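Local coordinates for protein CurF (Lyngbya majuscula, PDB 5DP2) that probably forms the cyclopropane ring in curacin A biosynthesis, as an NADPH-dependent cyclopropanase of the enoyl reductase family, at residues T145-L150 and W296-L301; E217-T222 and I244-P249. One frame throughout, in Å; residues are numbered along the deposited sequence.

In the fold
The two contacts illustrate how one enoyl reductase chain is tied together at different depths. Contact 1 joins helix 140-153 to helix 290-305 across 145 intervening residues, and contact 2, with 21 residues between its segments, falls wholly within that span, so the order along the chain is 145-150, 217-222, 244-249 and 296-301. Their centres lie about 27 Å apart, with nearest atoms about 11 Å from each other and no direct touch. Contact 1 is centred about 12 Å from the centre of the chain and reaches the NADP pocket through Thr-145; contact 2 is about 27 Å out, where helix 214-221 and the 239-245 to 247-248 connection pack beside strand 227-232 of the Rossmann-type six-stranded parallel sheet.

Contact 1. Residues T145-L150 and W296-L301; sequences TAYYGL and WDDLAL. With NAP (NADP nicotinamide-adenine-dinucleotide phosphate), chain B.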
loop_
_atom_site.group_PDB
_atom_site.type_symbol
_atom_site.label_atom_id
_atom_site.label_comp_id
_atom_site.label_asym_id
_atom_site.label_seq_id
_atom_site.Cartn_x
_atom_site.Cartn_y
_atom_site.Cartn_z
ATOM N N THR A 145 -3.871 -4.397 -0.733
ATOM C CA THR A 145 -4.641 -3.865 0.393
ATOM C C THR A 145 -6.073 -3.566 -0.024
ATOM O O THR A 145 -7.034 -3.960 0.642
ATOM C CB THR A 145 -3.953 -2.587 0.910
ATOM O OG1 THR A 145 -2.641 -2.900 1.395
ATOM C CG2 THR A 145 -4.715 -1.954 2.060
ATOM N N ALA A 146 -6.218 -2.831 -1.131
ATOM C CA ALA A 146 -7.551 -2.433 -1.572
ATOM C C ALA A 146 -8.393 -3.643 -1.990
ATOM O O ALA A 146 -9.595 -3.686 -1.735
ATOM C CB ALA A 146 -7.458 -1.409 -2.672
ATOM N N TYR A 147 -7.779 -4.629 -2.646
ATOM C CA TYR A 147 -8.525 -5.814 -3.070
ATOM C C TYR A 147 -8.957 -6.641 -1.874
ATOM O O TYR A 147 -10.110 -7.088 -1.785
ATOM C CB TYR A 147 -7.660 -6.658 -4.025
ATOM C CG TYR A 147 -8.420 -7.814 -4.643
ATOM C CD1 TYR A 147 -9.192 -7.635 -5.775
ATOM C CD2 TYR A 147 -8.353 -9.086 -4.110
ATOM C CE1 TYR A 147 -9.868 -8.683 -6.365
ATOM C CE2 TYR A 147 -9.052 -10.147 -4.684
ATOM C CZ TYR A 147 -9.811 -9.930 -5.815
ATOM O OH TYR A 147 -10.509 -10.964 -6.423
ATOM N N TYR A 148 -8.044 -6.872 -0.922
ATOM C CA TYR A 148 -8.421 -7.633 0.260
ATOM C C TYR A 148 -9.578 -6.963 0.989
ATOM O O TYR A 148 -10.553 -7.607 1.380
ATOM C CB TYR A 148 -7.198 -7.820 1.168
ATOM C CG TYR A 148 -7.487 -8.682 2.348
ATOM C CD1 TYR A 148 -7.913 -9.997 2.195
ATOM C CD2 TYR A 148 -7.326 -8.194 3.643
ATOM C CE1 TYR A 148 -8.167 -10.809 3.280
ATOM C CE2 TYR A 148 -7.561 -9.003 4.742
ATOM C CZ TYR A 148 -7.982 -10.313 4.564
ATOM O OH TYR A 148 -8.232 -11.127 5.653
ATOM N N GLY A 149 -9.482 -5.643 1.180
ATOM C CA GLY A 149 -10.543 -4.938 1.882
ATOM C C GLY A 149 -11.867 -4.924 1.132
ATOM O O GLY A 149 -12.925 -5.189 1.715
ATOM N N LEU A 150 -11.832 -4.503 -0.133
ATOM C CA LEU A 150 -13.073 -4.308 -0.902
ATOM C C LEU A 150 -13.714 -5.616 -1.361
ATOM O O LEU A 150 -14.935 -5.727 -1.372
ATOM C CB LEU A 150 -12.836 -3.412 -2.104
ATOM C CG LEU A 150 -12.461 -1.948 -1.809
ATOM C CD1 LEU A 150 -12.017 -1.282 -3.078
ATOM C CD2 LEU A 150 -13.587 -1.181 -1.159
ATOM N N TRP A 296 -2.683 -12.685 -5.727
ATOM C CA TRP A 296 -2.159 -12.490 -7.080
ATOM C C TRP A 296 -2.857 -13.397 -8.108
ATOM O O TRP A 296 -2.982 -13.036 -9.270
ATOM C CB TRP A 296 -0.638 -12.676 -7.109
ATOM C CG TRP A 296 0.056 -12.190 -8.353
ATOM C CD1 TRP A 296 0.916 -12.911 -9.142
ATOM C CD2 TRP A 296 -0.002 -10.877 -8.955
ATOM N NE1 TRP A 296 1.387 -12.143 -10.162
ATOM C CE2 TRP A 296 0.857 -10.884 -10.070
ATOM C CE3 TRP A 296 -0.690 -9.692 -8.664
ATOM C CZ2 TRP A 296 1.037 -9.770 -10.894
ATOM C CZ3 TRP A 296 -0.514 -8.573 -9.487
ATOM C CH2 TRP A 296 0.325 -8.633 -10.595
ATOM N N ASP A 297 -3.332 -14.564 -7.672
ATOM C CA ASP A 297 -4.105 -15.416 -8.582
ATOM C C ASP A 297 -5.309 -14.652 -9.143
ATOM O O ASP A 297 -5.698 -14.873 -10.291
ATOM C CB ASP A 297 -4.610 -16.680 -7.886
ATOM C CG ASP A 297 -3.539 -17.707 -7.612
ATOM O OD1 ASP A 297 -2.500 -17.709 -8.296
ATOM O OD2 ASP A 297 -3.783 -18.530 -6.700
ATOM N N ASP A 298 -5.917 -13.780 -8.348
ATOM C CA ASP A 298 -7.048 -12.963 -8.819
ATOM C C ASP A 298 -6.589 -11.696 -9.546
ATOM O O ASP A 298 -7.159 -11.312 -10.571
ATOM C CB ASP A 298 -7.982 -12.558 -7.669
ATOM C CG ASP A 298 -8.789 -13.704 -7.093
ATOM O OD1 ASP A 298 -8.668 -14.852 -7.544
ATOM O OD2 ASP A 298 -9.557 -13.415 -6.167
ATOM N N LEU A 299 -5.559 -11.025 -9.038
ATOM C CA LEU A 299 -5.193 -9.729 -9.561
ATOM C C LEU A 299 -4.343 -9.810 -10.831
ATOM O O LEU A 299 -4.404 -8.900 -11.661
ATOM C CB LEU A 299 -4.444 -8.934 -8.493
ATOM C CG LEU A 299 -5.301 -8.373 -7.354
ATOM C CD1 LEU A 299 -4.424 -7.937 -6.169
ATOM C CD2 LEU A 299 -6.129 -7.185 -7.832
ATOM N N ALA A 300 -3.492 -10.829 -10.983
ATOM C CA ALA A 300 -2.527 -10.846 -12.082
ATOM C C ALA A 300 -3.228 -10.721 -13.419
ATOM O O ALA A 300 -2.779 -9.995 -14.309
ATOM C CB ALA A 300 -1.672 -12.117 -12.057
ATOM N N LEU A 301 -4.308 -11.449 -13.604
ATOM C CA LEU A 301 -4.939 -11.427 -14.928
ATOM C C LEU A 301 -5.594 -10.068 -15.214
ATOM O O LEU A 301 -5.724 -9.693 -16.372
ATOM C CB LEU A 301 -5.901 -12.597 -15.151
ATOM C CG LEU A 301 -7.141 -12.598 -14.270
ATOM C CD1 LEU A 301 -8.299 -11.902 -14.981
ATOM C CD2 LEU A 301 -7.541 -14.034 -13.904
HETATM P PA NAP B . -1.001 7.671 0.647
HETATM O O1A NAP B . -0.389 7.806 -0.705
HETATM O O2A NAP B . -2.457 7.407 0.763
HETATM O O5B NAP B . -0.593 8.976 1.474
HETATM C C5B NAP B . -1.277 9.333 2.683
HETATM C C4B NAP B . -2.645 9.929 2.432
HETATM O O4B NAP B . -3.146 10.414 3.656
HETATM C C3B NAP B . -2.654 11.061 1.446
HETATM O O3B NAP B . -3.424 10.656 0.312
HETATM C C2B NAP B . -3.305 12.244 2.188
HETATM O O2B NAP B . -4.323 12.947 1.533
HETATM C C1B NAP B . -3.955 11.578 3.384
HETATM N N9A NAP B . -3.929 12.369 4.607
HETATM C C8A NAP B . -2.906 12.436 5.528
HETATM N N7A NAP B . -3.235 13.268 6.544
HETATM C C5A NAP B . -4.469 13.719 6.277
HETATM C C6A NAP B . -5.379 14.602 6.931
HETATM N N6A NAP B . -5.035 15.178 8.100
HETATM N N1A NAP B . -6.559 14.826 6.366
HETATM C C2A NAP B . -6.866 14.237 5.206
HETATM N N3A NAP B . -6.103 13.394 4.504
HETATM C C4A NAP B . -4.912 13.158 5.031
HETATM O O3 NAP B . -0.221 6.536 1.481
HETATM P PN NAP B . -0.335 4.941 1.386
HETATM O O1N NAP B . 1.030 4.396 1.546
HETATM O O2N NAP B . -1.140 4.539 0.185
HETATM O O5D NAP B . -1.119 4.618 2.702
HETATM C C5D NAP B . -2.491 5.059 2.824
HETATM C C4D NAP B . -2.930 4.991 4.308
HETATM O O4D NAP B . -3.260 3.657 4.596
HETATM C C3D NAP B . -1.839 5.369 5.318
HETATM O O3D NAP B . -2.485 5.887 6.489
HETATM C C2D NAP B . -1.152 4.054 5.584
HETATM O O2D NAP B . -0.519 4.066 6.867
HETATM C C1D NAP B . -2.301 3.084 5.501
HETATM N N1N NAP B . -2.089 1.716 4.980
HETATM C C2N NAP B . -2.476 0.654 5.722
HETATM C C3N NAP B . -2.318 -0.658 5.282
HETATM C C7N NAP B . -2.765 -1.792 6.138
HETATM O O7N NAP B . -2.405 -2.889 5.769
HETATM N N7N NAP B . -3.531 -1.535 7.232
HETATM C C4N NAP B . -1.740 -0.885 4.028
HETATM C C5N NAP B . -1.353 0.222 3.284
HETATM C C6N NAP B . -1.536 1.522 3.770
HETATM P P2B NAP B . -4.081 14.001 0.356
HETATM O O1X NAP B . -3.589 13.203 -0.845
HETATM O O2X NAP B . -5.448 14.591 0.160
HETATM O O3X NAP B . -3.045 14.982 0.849
#
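The phenol oxygen of Tyr-147 donates a short hydrogen bond to the carboxylate of Asp-298, OH to OD2 at 2.6 Å, and this bond links two helices. OD2 is met on its anti side, 30° out of the carboxylate plane. It lies at the edge of the tyrosine ring, near the ring plane; the ring and carboxylate planes are 76° apart. With CG anti to the backbone N (chi1 -173°), the tyrosine reaches across to the second helix and carries its hydroxyl to Asp-298.

The same ring has an apolar side to its contact. Leu-299 lies over one face, its CG 4.1 Å above the ring plane and nearer the ring's margin than its middle, and its CD2 approaches CD1 of Tyr-147 at 3.7 Å; the two side chains run alongside one another, pointing opposite ways. Face packing and the edge bond together probably restrict rotation of the phenol.

Two residues before the tyrosine, Thr-145 lines the NADP pocket: its OG1 lies 3.4 Å from C4N of NADP, the nicotinamide carbon that carries hydride in such enzymes. That hydroxyl is also hydrogen-bonded to the carbonyl of Met-141.

Around this pair, Tyr-147 stacks with His-151 of its own helix 140-153 and touches Leu-178 of helix 170-181, while Leu-299 of helix 290-305 packs on Phe-144, which also belongs to helix 140-153 and so adds a second side-chain link between the two helices.

Contact 2. Residues E217-T222 and I244-P249; sequences EVRELT and IDILAP
Val-218 and Ile-246 meet where a Rossmann-type fold packs helix 214-221 against the connection from helix 239-245 into strand 247-248. The apolar part is small: CD1 of Ile-246 comes 4.1 Å from CG1 of Val-218, the two side chains crossing at about a right angle. With chi1 at 62° the CG1-CD1 arm of Ile-246 goes to Val-218, while CG2, anti to the carbonyl carbon, goes to Arg-219. Val-218 also touches Val-227, and Ile-246 touches Ile-230, both on the central strand 227-232, so the pair continues the packing onto the sheet.

The second interaction sets a methyl against a charged group. CG2 of Ile-246 sits over the centre of the Arg-219 guanidinium face, 3.8 Å above its plane. Replacing Ile-246 with an alanine would remove CG2 and the CG1-CD1 arm, which would probably leave the guanidinium without this aliphatic cover on one face and open a gap beside Val-218.

NH2 of Arg-219 also makes a van der Waals contact with CB of Asp-245, at 3.5 Å. The opposite charges sit near each other, Arg-219 NH2 to Asp-245 OD2 being 4.6 Å, without forming a salt bridge; OD2 pairs instead with Arg-270.

Hydrogen bonding within segment 217-222 closes the account. Thr-222, the first residue past the helix to leave helical phi/psi, is bonded back to Val-218 O through its N, at 3.0 Å, and its OG1, at 2.8 Å, and these two donors reach that oxygen from opposite faces of the carbonyl plane.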
loop_
_atom_site.group_PDB
_atom_site.type_symbol
_atom_site.label_atom_id
_atom_site.label_comp_id
_atom_site.label_asym_id
_atom_site.label_seq_id
_atom_site.Cartn_x
_atom_site.Cartn_y
_atom_site.Cartn_z
ATOM N N GLU A 217 -22.202 16.243 3.862
ATOM C CA GLU A 217 -22.352 16.264 2.410
ATOM C C GLU A 217 -22.820 14.906 1.845
ATOM O O GLU A 217 -23.711 14.835 0.991
ATOM C CB GLU A 217 -21.030 16.682 1.777
ATOM C CG GLU A 217 -21.156 17.130 0.338
ATOM C CD GLU A 217 -19.932 17.887 -0.169
ATOM O OE1 GLU A 217 -18.991 18.148 0.622
ATOM O OE2 GLU A 217 -19.915 18.230 -1.374
ATOM N N VAL A 218 -22.240 13.824 2.346
ATOM C CA VAL A 218 -22.694 12.476 1.965
ATOM C C VAL A 218 -24.150 12.256 2.361
ATOM O O VAL A 218 -24.926 11.678 1.595
ATOM C CB VAL A 218 -21.784 11.409 2.607
ATOM C CG1 VAL A 218 -22.392 10.012 2.525
ATOM C CG2 VAL A 218 -20.413 11.441 1.952
ATOM N N ARG A 219 -24.522 12.702 3.556
ATOM C CA ARG A 219 -25.911 12.564 4.004
ATOM C C ARG A 219 -26.854 13.247 3.033
ATOM O O ARG A 219 -27.887 12.696 2.666
ATOM C CB ARG A 219 -26.125 13.148 5.398
ATOM C CG ARG A 219 -25.749 12.211 6.516
ATOM C CD ARG A 219 -26.430 12.624 7.806
ATOM N NE ARG A 219 -25.856 11.938 8.957
ATOM C CZ ARG A 219 -24.735 12.319 9.560
ATOM N NH1 ARG A 219 -24.074 13.382 9.119
ATOM N NH2 ARG A 219 -24.276 11.644 10.605
ATOM N N GLU A 220 -26.482 14.444 2.587
ATOM C CA GLU A 220 -27.297 15.210 1.644
ATOM C C GLU A 220 -27.369 14.528 0.275
ATOM O O GLU A 220 -28.445 14.438 -0.314
ATOM C CB GLU A 220 -26.746 16.636 1.510
ATOM C CG GLU A 220 -27.791 17.685 1.157
ATOM C CD GLU A 220 -27.377 19.096 1.551
ATOM O OE1 GLU A 220 -26.902 19.285 2.693
ATOM O OE2 GLU A 220 -27.542 20.024 0.724
ATOM N N LEU A 221 -26.227 14.061 -0.239
ATOM C CA LEU A 221 -26.182 13.400 -1.549
ATOM C C LEU A 221 -26.991 12.116 -1.575
ATOM O O LEU A 221 -27.483 11.687 -2.633
ATOM C CB LEU A 221 -24.751 13.092 -1.992
ATOM C CG LEU A 221 -23.876 14.280 -2.395
ATOM C CD1 LEU A 221 -22.425 13.848 -2.485
ATOM C CD2 LEU A 221 -24.340 14.905 -3.707
ATOM N N THR A 222 -27.121 11.487 -0.410
ATOM C CA THR A 222 -27.794 10.205 -0.312
ATOM C C THR A 222 -29.152 10.301 0.380
ATOM O O THR A 222 -29.735 9.277 0.721
ATOM C CB THR A 222 -26.917 9.150 0.411
ATOM O OG1 THR A 222 -26.729 9.561 1.761
ATOM C CG2 THR A 222 -25.574 8.956 -0.287
ATOM N N ILE A 244 -18.629 6.255 10.989
ATOM C CA ILE A 244 -19.598 5.253 11.432
ATOM C C ILE A 244 -21.020 5.783 11.213
ATOM O O ILE A 244 -21.929 5.048 10.785
ATOM C CB ILE A 244 -19.327 4.835 12.891
ATOM C CG1 ILE A 244 -18.003 4.070 12.982
ATOM C CG2 ILE A 244 -20.482 4.000 13.442
ATOM C CD1 ILE A 244 -17.491 3.898 14.407
ATOM N N ASP A 245 -21.237 7.067 11.538
ATOM C CA ASP A 245 -22.570 7.632 11.477
ATOM C C ASP A 245 -23.161 7.745 10.083
ATOM O O ASP A 245 -24.382 7.834 9.973
ATOM C CB ASP A 245 -22.594 8.958 12.181
ATOM C CG ASP A 245 -22.431 8.817 13.724
ATOM O OD1 ASP A 245 -22.520 7.673 14.243
ATOM O OD2 ASP A 245 -22.324 9.852 14.369
ATOM N N ILE A 246 -22.331 7.723 9.036
ATOM C CA ILE A 246 -22.832 7.811 7.667
ATOM C C ILE A 246 -22.883 6.457 6.967
ATOM O O ILE A 246 -23.193 6.402 5.771
ATOM C CB ILE A 246 -22.102 8.853 6.823
ATOM C CG1 ILE A 246 -20.626 8.530 6.669
ATOM C CG2 ILE A 246 -22.395 10.242 7.364
ATOM C CD1 ILE A 246 -19.899 9.437 5.726
ATOM N N LEU A 247 -22.682 5.357 7.700
ATOM C CA LEU A 247 -22.930 4.037 7.136
ATOM C C LEU A 247 -24.427 3.795 7.016
ATOM O O LEU A 247 -25.188 4.021 7.981
ATOM C CB LEU A 247 -22.281 2.954 8.002
ATOM C CG LEU A 247 -20.779 2.928 7.881
ATOM C CD1 LEU A 247 -20.150 2.198 9.063
ATOM C CD2 LEU A 247 -20.323 2.299 6.589
ATOM N N ALA A 248 -24.839 3.290 5.856
ATOM C CA ALA A 248 -26.196 2.785 5.648
ATOM C C ALA A 248 -26.440 1.594 6.575
ATOM O O ALA A 248 -25.514 1.031 7.165
ATOM C CB ALA A 248 -26.321 2.387 4.195
ATOM N N PRO A 249 -27.712 1.157 6.701
ATOM C CA PRO A 249 -28.002 -0.046 7.469
ATOM C C PRO A 249 -27.131 -1.217 7.021
ATOM O O PRO A 249 -27.010 -1.483 5.824
ATOM C CB PRO A 249 -29.482 -0.306 7.191
ATOM C CG PRO A 249 -30.017 0.980 6.736
ATOM C CD PRO A 249 -28.932 1.778 6.160
#